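Local coordinates for protein copper induced nitroreductase D (Lactococcus lactis, PDB 2WQF) that is a copper-induced, FMN-binding nitroreductase involved in defence against oxidative stress, probably acting as a flavin-dependent oxidoreductase, at residues I30-A33 and V34-P38; I133-N136 and V137-A140; F122-W125 and S126-S130. All blocks are in the same frame, centred on the assembly; numbering follows the deposited sequence.

Contact 1 (I30-A33 and V34-P38); sequences IKEA and VRFSP. With FMN (flavin mononucleotide), chain B.
Phe36 sets its ring beside the backbone of Glu32, with CD2 of Phe36 3.2 Å from the Glu32 carbonyl oxygen, which approaches the ring obliquely. Farther along the rim, CE2 of Phe36 meets CB of Glu32 at 4.2 Å. One face of the ring carries CD of its neighbour Arg35, 3.7 Å above the plane and shifted toward the rim. Phe36 N donates to the same Glu32 O at 3.0 Å, so ring and N-H sit on one carbonyl. With CG turned beside the backbone N (chi1 -60°), the Phe36 ring leans back over the helix it has just left. Arg35 runs out extended toward the second subunit, where it makes a cation-pi contact with Phe191 of that chain. On the buried flank, Val34 puts CG2 3.5 Å from Ile30 O, while Ile30 and Val34 both pack on Leu48 of strand 46-52. The helix then stops. Phe36 is the first residue to depart from helical torsions, and the Ser37 amide bonds to Val34 O instead of Ala33 O. The oxygen of Ala33 is satisfied by the Ser37 hydroxyl, which donates to it at 2.7 Å (OG to O); OG is also engaged by Asn136 ND2 of helix 121-143. Beyond the turn, Pro38 brings CB to 3.3 Å from O3' of an FMN that is hydrogen-bonded by Arg10, Thr12 and Lys189 of the second subunit. The chain thus passes from the hydroxyl-capped carbonyl to an FMN site between the subunits, the cofactor placing characteristic of the dimeric nitroreductase fold.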
loop_
_atom_site.group_PDB
_atom_site.type_symbol
_atom_site.label_atom_id
_atom_site.label_comp_id
_atom_site.label_asym_id
_atom_site.label_seq_id
_atom_site.Cartn_x
_atom_site.Cartn_y
_atom_site.Cartn_z
ATOM N N ILE A 30 -13.390 7.488 5.536
ATOM C CA ILE A 30 -12.540 7.514 4.359
ATOM C C ILE A 30 -11.420 8.521 4.558
ATOM O O ILE A 30 -10.257 8.227 4.298
ATOM C CB ILE A 30 -13.357 7.842 3.074
ATOM C CG1 ILE A 30 -14.325 6.693 2.731
ATOM C CG2 ILE A 30 -12.434 8.086 1.903
ATOM C CD1 ILE A 30 -15.409 7.117 1.734
ATOM N N LYS A 31 -11.772 9.735 4.975
ATOM C CA LYS A 31 -10.797 10.794 5.163
ATOM C C LYS A 31 -9.767 10.384 6.227
ATOM O O LYS A 31 -8.570 10.587 6.042
ATOM C CB LYS A 31 -11.469 12.098 5.556
ATOM C CG LYS A 31 -12.265 12.759 4.438
ATOM C CD LYS A 31 -12.960 14.026 5.003
ATOM C CE LYS A 31 -13.691 14.800 3.966
ATOM N NZ LYS A 31 -14.474 15.910 4.575
ATOM N N GLU A 32 -10.222 9.826 7.346
ATOM C CA GLU A 32 -9.298 9.421 8.391
ATOM C C GLU A 32 -8.334 8.343 7.916
ATOM O O GLU A 32 -7.156 8.371 8.279
ATOM C CB GLU A 32 -10.025 8.953 9.647
ATOM C CG GLU A 32 -10.734 10.076 10.400
ATOM C CD GLU A 32 -11.393 9.593 11.666
ATOM O OE1 GLU A 32 -11.980 8.489 11.655
ATOM O OE2 GLU A 32 -11.324 10.308 12.674
ATOM N N ALA A 33 -8.832 7.374 7.151
ATOM C CA ALA A 33 -7.982 6.285 6.686
ATOM C C ALA A 33 -6.852 6.823 5.808
ATOM O O ALA A 33 -5.714 6.376 5.914
ATOM C CB ALA A 33 -8.802 5.240 5.947
ATOM N N VAL A 34 -7.150 7.796 4.958
ATOM C CA VAL A 34 -6.125 8.443 4.137
ATOM C C VAL A 34 -5.192 9.313 5.003
ATOM O O VAL A 34 -3.959 9.256 4.883
ATOM C CB VAL A 34 -6.771 9.302 3.046
ATOM C CG1 VAL A 34 -5.705 10.075 2.294
ATOM C CG2 VAL A 34 -7.584 8.412 2.121
ATOM N N ARG A 35 -5.784 10.072 5.916
ATOM C CA ARG A 35 -5.026 11.002 6.774
ATOM C C ARG A 35 -3.917 10.284 7.539
ATOM O O ARG A 35 -2.778 10.769 7.640
ATOM C CB ARG A 35 -5.993 11.655 7.773
ATOM C CG ARG A 35 -5.362 12.644 8.714
ATOM C CD ARG A 35 -6.360 13.160 9.727
ATOM N NE ARG A 35 -5.869 14.357 10.415
ATOM C CZ ARG A 35 -5.930 15.601 9.917
ATOM N NH1 ARG A 35 -6.507 15.837 8.752
ATOM N NH2 ARG A 35 -5.426 16.602 10.595
ATOM N N PHE A 36 -4.245 9.118 8.085
ATOM C CA PHE A 36 -3.305 8.375 8.921
ATOM C C PHE A 36 -2.466 7.351 8.196
ATOM O O PHE A 36 -1.795 6.552 8.835
ATOM C CB PHE A 36 -4.035 7.765 10.098
ATOM C CG PHE A 36 -4.709 8.793 10.962
ATOM C CD1 PHE A 36 -3.984 9.857 11.481
ATOM C CD2 PHE A 36 -6.065 8.709 11.235
ATOM C CE1 PHE A 36 -4.588 10.803 12.277
ATOM C CE2 PHE A 36 -6.679 9.650 12.016
ATOM C CZ PHE A 36 -5.939 10.716 12.535
ATOM N N SER A 37 -2.456 7.426 6.873
ATOM C CA SER A 37 -1.581 6.592 6.048
ATOM C C SER A 37 -0.226 7.280 5.852
ATOM O O SER A 37 -0.160 8.484 5.571
ATOM C CB SER A 37 -2.199 6.367 4.674
ATOM O OG SER A 37 -3.372 5.576 4.742
ATOM N N PRO A 38 0.864 6.519 5.973
ATOM C CA PRO A 38 2.199 7.093 5.731
ATOM C C PRO A 38 2.500 7.244 4.232
ATOM O O PRO A 38 2.030 6.458 3.396
ATOM C CB PRO A 38 3.118 6.061 6.341
ATOM C CG PRO A 38 2.401 4.759 6.129
ATOM C CD PRO A 38 0.923 5.080 6.283
HETATM N N1 FMN B . 11.382 7.074 6.178
HETATM C C2 FMN B . 12.844 6.954 6.258
HETATM O O2 FMN B . 13.420 7.245 7.282
HETATM N N3 FMN B . 13.563 6.564 5.081
HETATM C C4 FMN B . 12.940 6.258 3.886
HETATM O O4 FMN B . 13.592 5.845 2.968
HETATM C C4A FMN B . 11.483 6.401 3.800
HETATM N N5 FMN B . 10.813 6.183 2.718
HETATM C C5A FMN B . 9.332 5.978 2.819
HETATM C C6 FMN B . 8.613 5.364 1.655
HETATM C C7 FMN B . 7.314 5.093 1.704
HETATM C C7M FMN B . 6.637 4.503 0.487
HETATM C C8 FMN B . 6.561 5.392 2.983
HETATM C C8M FMN B . 5.092 5.024 3.088
HETATM C C9 FMN B . 7.177 5.966 4.022
HETATM C C9A FMN B . 8.651 6.275 3.956
HETATM N N10 FMN B . 9.359 6.901 5.028
HETATM C C10 FMN B . 10.753 6.818 5.037
HETATM C "C1'" FMN B . 8.676 7.314 6.246
HETATM C "C2'" FMN B . 7.822 8.553 5.995
HETATM O "O2'" FMN B . 8.659 9.675 5.888
HETATM C "C3'" FMN B . 6.822 8.669 7.149
HETATM O "O3'" FMN B . 5.958 7.558 7.005
HETATM C "C4'" FMN B . 6.003 9.967 7.038
HETATM O "O4'" FMN B . 6.832 11.090 7.295
HETATM C "C5'" FMN B . 4.815 9.983 7.997
HETATM O "O5'" FMN B . 5.297 9.815 9.323
HETATM P P FMN B . 4.790 8.548 10.218
HETATM O O1P FMN B . 3.316 8.522 10.238
HETATM O O2P FMN B . 5.375 7.236 9.568
HETATM O O3P FMN B . 5.413 8.791 11.660
#

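Contact 2 (I133-N136 and V137-A140); sequences ISVN and VWTA. With FMN (flavin mononucleotide), chain C.
Thr139 bonds twice to the carbonyl oxygen of Val135, one turn back: its N and its OG1 each lie 2.9 Å from Val135 O and come to it from opposite faces of the carbonyl plane. OG1 gets there by lying beside its own backbone N (chi1 -55°), a setting in which a buried hydroxyl is satisfied by its own helix. Val137 N to Ile133 O and Trp138 N to Ser134 O are ordinary helical bonds; CG2 of Val137 presses to 3.2 Å from Ile133 O. A water donates to Asn136 OD1 at 2.9 Å and, weakly, to OG1 of Thr139, while the other end of that amide, ND2, is bonded to Ser37. With an alanine at Thr139, Val135 O would probably lose the hydroxyl, one of its two donors from this residue, and the water its weaker partner. Farther out, Trp138 leaves the helix with CG opposite the backbone N (chi1 -165°), which sends the indole to the cofactor bound by this chain. Its CZ2 reaches 3.8 Å from O2P of FMN and CH2 3.8 Å from O3', while NE1 donates to Arg11 O and Arg10 makes a cation-pi contact with the ring. The indole therefore meets the phosphate and ribityl oxygens with ring carbons and spends its N-H on the backbone of the loop whose Arg10, Arg11 and Thr12 hydrogen-bond FMN, so it probably helps to position that loop.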
loop_
_atom_site.group_PDB
_atom_site.type_symbol
_atom_site.label_atom_id
_atom_site.label_comp_id
_atom_site.label_asym_id
_atom_site.label_seq_id
_atom_site.Cartn_x
_atom_site.Cartn_y
_atom_site.Cartn_z
ATOM N N ILE A 133 -3.035 3.896 0.607
ATOM C CA ILE A 133 -4.272 4.592 0.994
ATOM C C ILE A 133 -5.507 3.838 0.482
ATOM O O ILE A 133 -6.541 3.824 1.152
ATOM C CB ILE A 133 -4.305 6.084 0.582
ATOM C CG1 ILE A 133 -4.253 6.292 -0.922
ATOM C CG2 ILE A 133 -3.164 6.840 1.315
ATOM C CD1 ILE A 133 -4.513 7.751 -1.319
ATOM N N SER A 134 -5.372 3.155 -0.655
ATOM C CA SER A 134 -6.491 2.394 -1.206
ATOM C C SER A 134 -6.913 1.271 -0.246
ATOM O O SER A 134 -8.115 1.097 0.026
ATOM C CB SER A 134 -6.156 1.811 -2.588
ATOM O OG SER A 134 -5.916 2.838 -3.515
ATOM N N VAL A 135 -5.945 0.499 0.270
ATOM C CA VAL A 135 -6.287 -0.637 1.138
ATOM C C VAL A 135 -6.681 -0.169 2.526
ATOM O O VAL A 135 -7.511 -0.797 3.168
ATOM C CB VAL A 135 -5.192 -1.757 1.216
ATOM C CG1 VAL A 135 -4.906 -2.286 -0.160
ATOM C CG2 VAL A 135 -3.904 -1.251 1.893
ATOM N N ASN A 136 -6.104 0.950 2.991
ATOM C CA ASN A 136 -6.502 1.447 4.289
ATOM C C ASN A 136 -7.973 1.900 4.259
ATOM O O ASN A 136 -8.720 1.660 5.207
ATOM C CB ASN A 136 -5.553 2.554 4.829
ATOM C CG ASN A 136 -4.309 1.983 5.474
ATOM O OD1 ASN A 136 -4.272 0.795 5.810
ATOM N ND2 ASN A 136 -3.282 2.811 5.632
ATOM N N VAL A 137 -8.369 2.579 3.189
ATOM C CA VAL A 137 -9.752 2.990 3.020
ATOM C C VAL A 137 -10.667 1.763 2.907
ATOM O O VAL A 137 -11.701 1.665 3.557
ATOM C CB VAL A 137 -9.926 3.917 1.802
ATOM C CG1 VAL A 137 -11.396 4.103 1.459
ATOM C CG2 VAL A 137 -9.273 5.275 2.068
ATOM N N TRP A 138 -10.235 0.814 2.104
ATOM C CA TRP A 138 -10.992 -0.412 1.853
ATOM C C TRP A 138 -11.263 -1.139 3.175
ATOM O O TRP A 138 -12.383 -1.581 3.446
ATOM C CB TRP A 138 -10.158 -1.279 0.900
ATOM C CG TRP A 138 -10.824 -2.424 0.207
ATOM C CD1 TRP A 138 -12.033 -2.987 0.480
ATOM C CD2 TRP A 138 -10.257 -3.181 -0.870
ATOM N NE1 TRP A 138 -12.276 -4.035 -0.410
ATOM C CE2 TRP A 138 -11.192 -4.159 -1.237
ATOM C CE3 TRP A 138 -9.057 -3.092 -1.587
ATOM C CZ2 TRP A 138 -10.945 -5.066 -2.270
ATOM C CZ3 TRP A 138 -8.815 -3.993 -2.603
ATOM C CH2 TRP A 138 -9.764 -4.961 -2.939
ATOM N N THR A 139 -10.220 -1.287 3.978
ATOM C CA THR A 139 -10.339 -1.971 5.240
ATOM C C THR A 139 -11.188 -1.177 6.230
ATOM O O THR A 139 -11.993 -1.750 6.974
ATOM C CB THR A 139 -8.938 -2.274 5.851
ATOM O OG1 THR A 139 -8.160 -3.004 4.896
ATOM C CG2 THR A 139 -9.083 -3.078 7.118
ATOM N N ALA A 140 -11.040 0.147 6.230
ATOM C CA ALA A 140 -11.854 0.985 7.107
ATOM C C ALA A 140 -13.360 0.838 6.774
ATOM O O ALA A 140 -14.221 0.777 7.662
ATOM C CB ALA A 140 -11.400 2.448 7.038
HETATM N N1 FMN C . -10.064 -6.632 -8.515
HETATM C C2 FMN C . -10.924 -6.310 -9.661
HETATM O O2 FMN C . -12.037 -6.781 -9.735
HETATM N N3 FMN C . -10.386 -5.498 -10.713
HETATM C C4 FMN C . -9.108 -4.973 -10.678
HETATM O O4 FMN C . -8.753 -4.222 -11.544
HETATM C C4A FMN C . -8.241 -5.314 -9.545
HETATM N N5 FMN C . -7.019 -4.910 -9.442
HETATM C C5A FMN C . -6.351 -4.978 -8.102
HETATM C C6 FMN C . -5.097 -4.185 -7.887
HETATM C C7 FMN C . -4.493 -4.146 -6.706
HETATM C C7M FMN C . -3.212 -3.355 -6.557
HETATM C C8 FMN C . -5.112 -4.906 -5.552
HETATM C C8M FMN C . -4.479 -4.819 -4.174
HETATM C C9 FMN C . -6.214 -5.643 -5.729
HETATM C C9A FMN C . -6.891 -5.685 -7.075
HETATM N N10 FMN C . -8.060 -6.466 -7.329
HETATM C C10 FMN C . -8.820 -6.170 -8.463
HETATM C "C1'" FMN C . -8.649 -7.305 -6.295
HETATM C "C2'" FMN C . -7.792 -8.543 -6.049
HETATM O "O2'" FMN C . -7.969 -9.443 -7.111
HETATM C "C3'" FMN C . -8.205 -9.133 -4.698
HETATM O "O3'" FMN C . -7.803 -8.176 -3.736
HETATM C "C4'" FMN C . -7.474 -10.460 -4.431
HETATM O "O4'" FMN C . -7.950 -11.465 -5.313
HETATM C "C5'" FMN C . -7.641 -10.931 -2.987
HETATM O "O5'" FMN C . -9.028 -11.067 -2.710
HETATM P P FMN C . -9.705 -10.196 -1.507
HETATM O O1P FMN C . -8.945 -10.409 -0.261
HETATM O O2P FMN C . -9.680 -8.679 -1.937
HETATM O O3P FMN C . -11.198 -10.731 -1.406
HETATM O O HOH W 1 -5.056 -1.962 5.555
#

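Contact 3 (F122-W125 and S126-S130)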
loop_
_atom_site.group_PDB
_atom_site.type_symbol
_atom_site.label_atom_id
_atom_site.label_comp_id
_atom_site.label_asym_id
_atom_site.label_seq_id
_atom_site.Cartn_x
_atom_site.Cartn_y
_atom_site.Cartn_z
ATOM N N PHE A 122 10.722 8.915 -6.103
ATOM C CA PHE A 122 9.438 9.515 -5.782
ATOM C C PHE A 122 8.260 8.915 -6.559
ATOM O O PHE A 122 7.229 8.668 -5.948
ATOM C CB PHE A 122 9.480 11.033 -5.903
ATOM C CG PHE A 122 10.393 11.664 -4.901
ATOM C CD1 PHE A 122 10.100 11.583 -3.552
ATOM C CD2 PHE A 122 11.570 12.293 -5.299
ATOM C CE1 PHE A 122 10.948 12.117 -2.605
ATOM C CE2 PHE A 122 12.431 12.842 -4.354
ATOM C CZ PHE A 122 12.114 12.751 -3.004
ATOM N N PRO A 123 8.411 8.674 -7.882
ATOM C CA PRO A 123 7.302 8.020 -8.604
ATOM C C PRO A 123 6.972 6.636 -8.014
ATOM O O PRO A 123 5.802 6.264 -7.873
ATOM C CB PRO A 123 7.828 7.902 -10.042
ATOM C CG PRO A 123 8.781 9.046 -10.176
ATOM C CD PRO A 123 9.454 9.151 -8.806
ATOM N N VAL A 124 8.004 5.889 -7.637
ATOM C CA VAL A 124 7.830 4.572 -7.024
ATOM C C VAL A 124 7.098 4.683 -5.690
ATOM O O VAL A 124 6.126 3.972 -5.430
ATOM C CB VAL A 124 9.208 3.885 -6.817
ATOM C CG1 VAL A 124 9.099 2.649 -5.913
ATOM C CG2 VAL A 124 9.802 3.475 -8.180
ATOM N N TRP A 125 7.556 5.586 -4.844
ATOM C CA TRP A 125 6.965 5.746 -3.525
ATOM C C TRP A 125 5.546 6.276 -3.637
ATOM O O TRP A 125 4.709 5.973 -2.799
ATOM C CB TRP A 125 7.828 6.673 -2.660
ATOM C CG TRP A 125 9.164 6.084 -2.307
ATOM C CD1 TRP A 125 9.478 4.755 -2.216
ATOM C CD2 TRP A 125 10.361 6.800 -1.998
ATOM N NE1 TRP A 125 10.802 4.605 -1.858
ATOM C CE2 TRP A 125 11.363 5.844 -1.725
ATOM C CE3 TRP A 125 10.689 8.158 -1.940
ATOM C CZ2 TRP A 125 12.653 6.200 -1.364
ATOM C CZ3 TRP A 125 11.972 8.505 -1.593
ATOM C CH2 TRP A 125 12.944 7.534 -1.322
ATOM N N SER A 126 5.272 7.079 -4.663
ATOM C CA SER A 126 3.926 7.574 -4.877
ATOM C C SER A 126 2.978 6.417 -5.279
ATOM O O SER A 126 1.842 6.326 -4.798
ATOM C CB SER A 126 3.936 8.680 -5.941
ATOM O OG SER A 126 2.637 8.935 -6.420
ATOM N N GLU A 127 3.456 5.522 -6.129
ATOM C CA GLU A 127 2.682 4.339 -6.517
ATOM C C GLU A 127 2.394 3.456 -5.291
ATOM O O GLU A 127 1.254 3.019 -5.054
ATOM C CB GLU A 127 3.434 3.558 -7.600
ATOM C CG GLU A 127 2.562 2.722 -8.477
ATOM C CD GLU A 127 1.626 3.563 -9.328
ATOM O OE1 GLU A 127 1.977 4.023 -10.415
ATOM O OE2 GLU A 127 0.499 3.730 -8.892
ATOM N N GLN A 128 3.425 3.240 -4.476
ATOM C CA GLN A 128 3.266 2.506 -3.228
ATOM C C GLN A 128 2.233 3.207 -2.341
ATOM O O GLN A 128 1.367 2.551 -1.738
ATOM C CB GLN A 128 4.622 2.346 -2.524
ATOM C CG GLN A 128 5.572 1.449 -3.306
ATOM C CD GLN A 128 6.954 1.365 -2.719
ATOM O OE1 GLN A 128 7.279 2.051 -1.747
ATOM N NE2 GLN A 128 7.790 0.533 -3.319
ATOM N N GLY A 129 2.335 4.534 -2.273
ATOM C CA GLY A 129 1.411 5.369 -1.529
ATOM C C GLY A 129 -0.039 5.184 -1.950
ATOM O O GLY A 129 -0.957 5.177 -1.123
ATOM N N SER A 130 -0.258 5.036 -3.248
ATOM C CA SER A 130 -1.593 4.825 -3.772
ATOM C C SER A 130 -2.156 3.488 -3.291
ATOM O O SER A 130 -3.318 3.397 -2.847
ATOM C CB SER A 130 -1.611 4.882 -5.301
ATOM O OG SER A 130 -2.951 4.884 -5.746
#
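Trp125 and Gln128 meet at the edge of the indole, where OE1 of Gln128 lies near the ring plane, 3.5 Å from CD1 of Trp125. The ring and amide planes are turned 49° apart. Gln128 starts beside its backbone N (chi1 -67°) and then extends, which carries CG to 3.3 Å from Val124 O and the amide alongside the Val124 side chain; the two side chains point the same way, with NE2 3.6 Å from CG1 of Val124. The amide nitrogen has its polar partner across the dimer, donating to Glu127 OE2 of the second subunit, and Glu127 of this chain receives Gln128 NE2 of that subunit in return. This reciprocal pairing places this part of helix 121-143 in the dimer interface, next to the flavin that the second subunit holds, as expected for FMN-dependent nitroreductases. That flavin is touched by both Trp125 and Gln128, and the indole also meets the ring of His152 of the second subunit, their planes about 50° apart. Within the chain, CE1 of Phe122 sits in plane at another part of the indole edge. Ser126 lies on a different flank of the helix: its CB packs 3.3 Å from Phe122 O, and its amide donates to that oxygen at 2.8 Å (N to O). The Ser126 hydroxyl is hydrogen-bonded to Glu103, and Glu127 OE1 also forms a salt bridge with Arg174.

Along the chain the order is contact 1, at the end of helix 23-35, then contact 3 and contact 2, which come one after the other, two residues apart, on helix 121-143. Contacts 1 and 2 have centres 8 Å apart and touch where helix 23-35 and the turn after it pack on helix 121-143: Val34 CG2 lies 3.6 Å from Val137 CG2, and Ser37 CB 3.5 Å from Ile133 CG2. Contact 3 is about 16 Å from either, centre to centre. All three reach the second subunit. Contact 2 faces the FMN bound by its own chain, whereas contacts 1 and 3 border the FMN held by the partner, so helix 121-143 takes part in both flavin sites and the dimer completes each pocket.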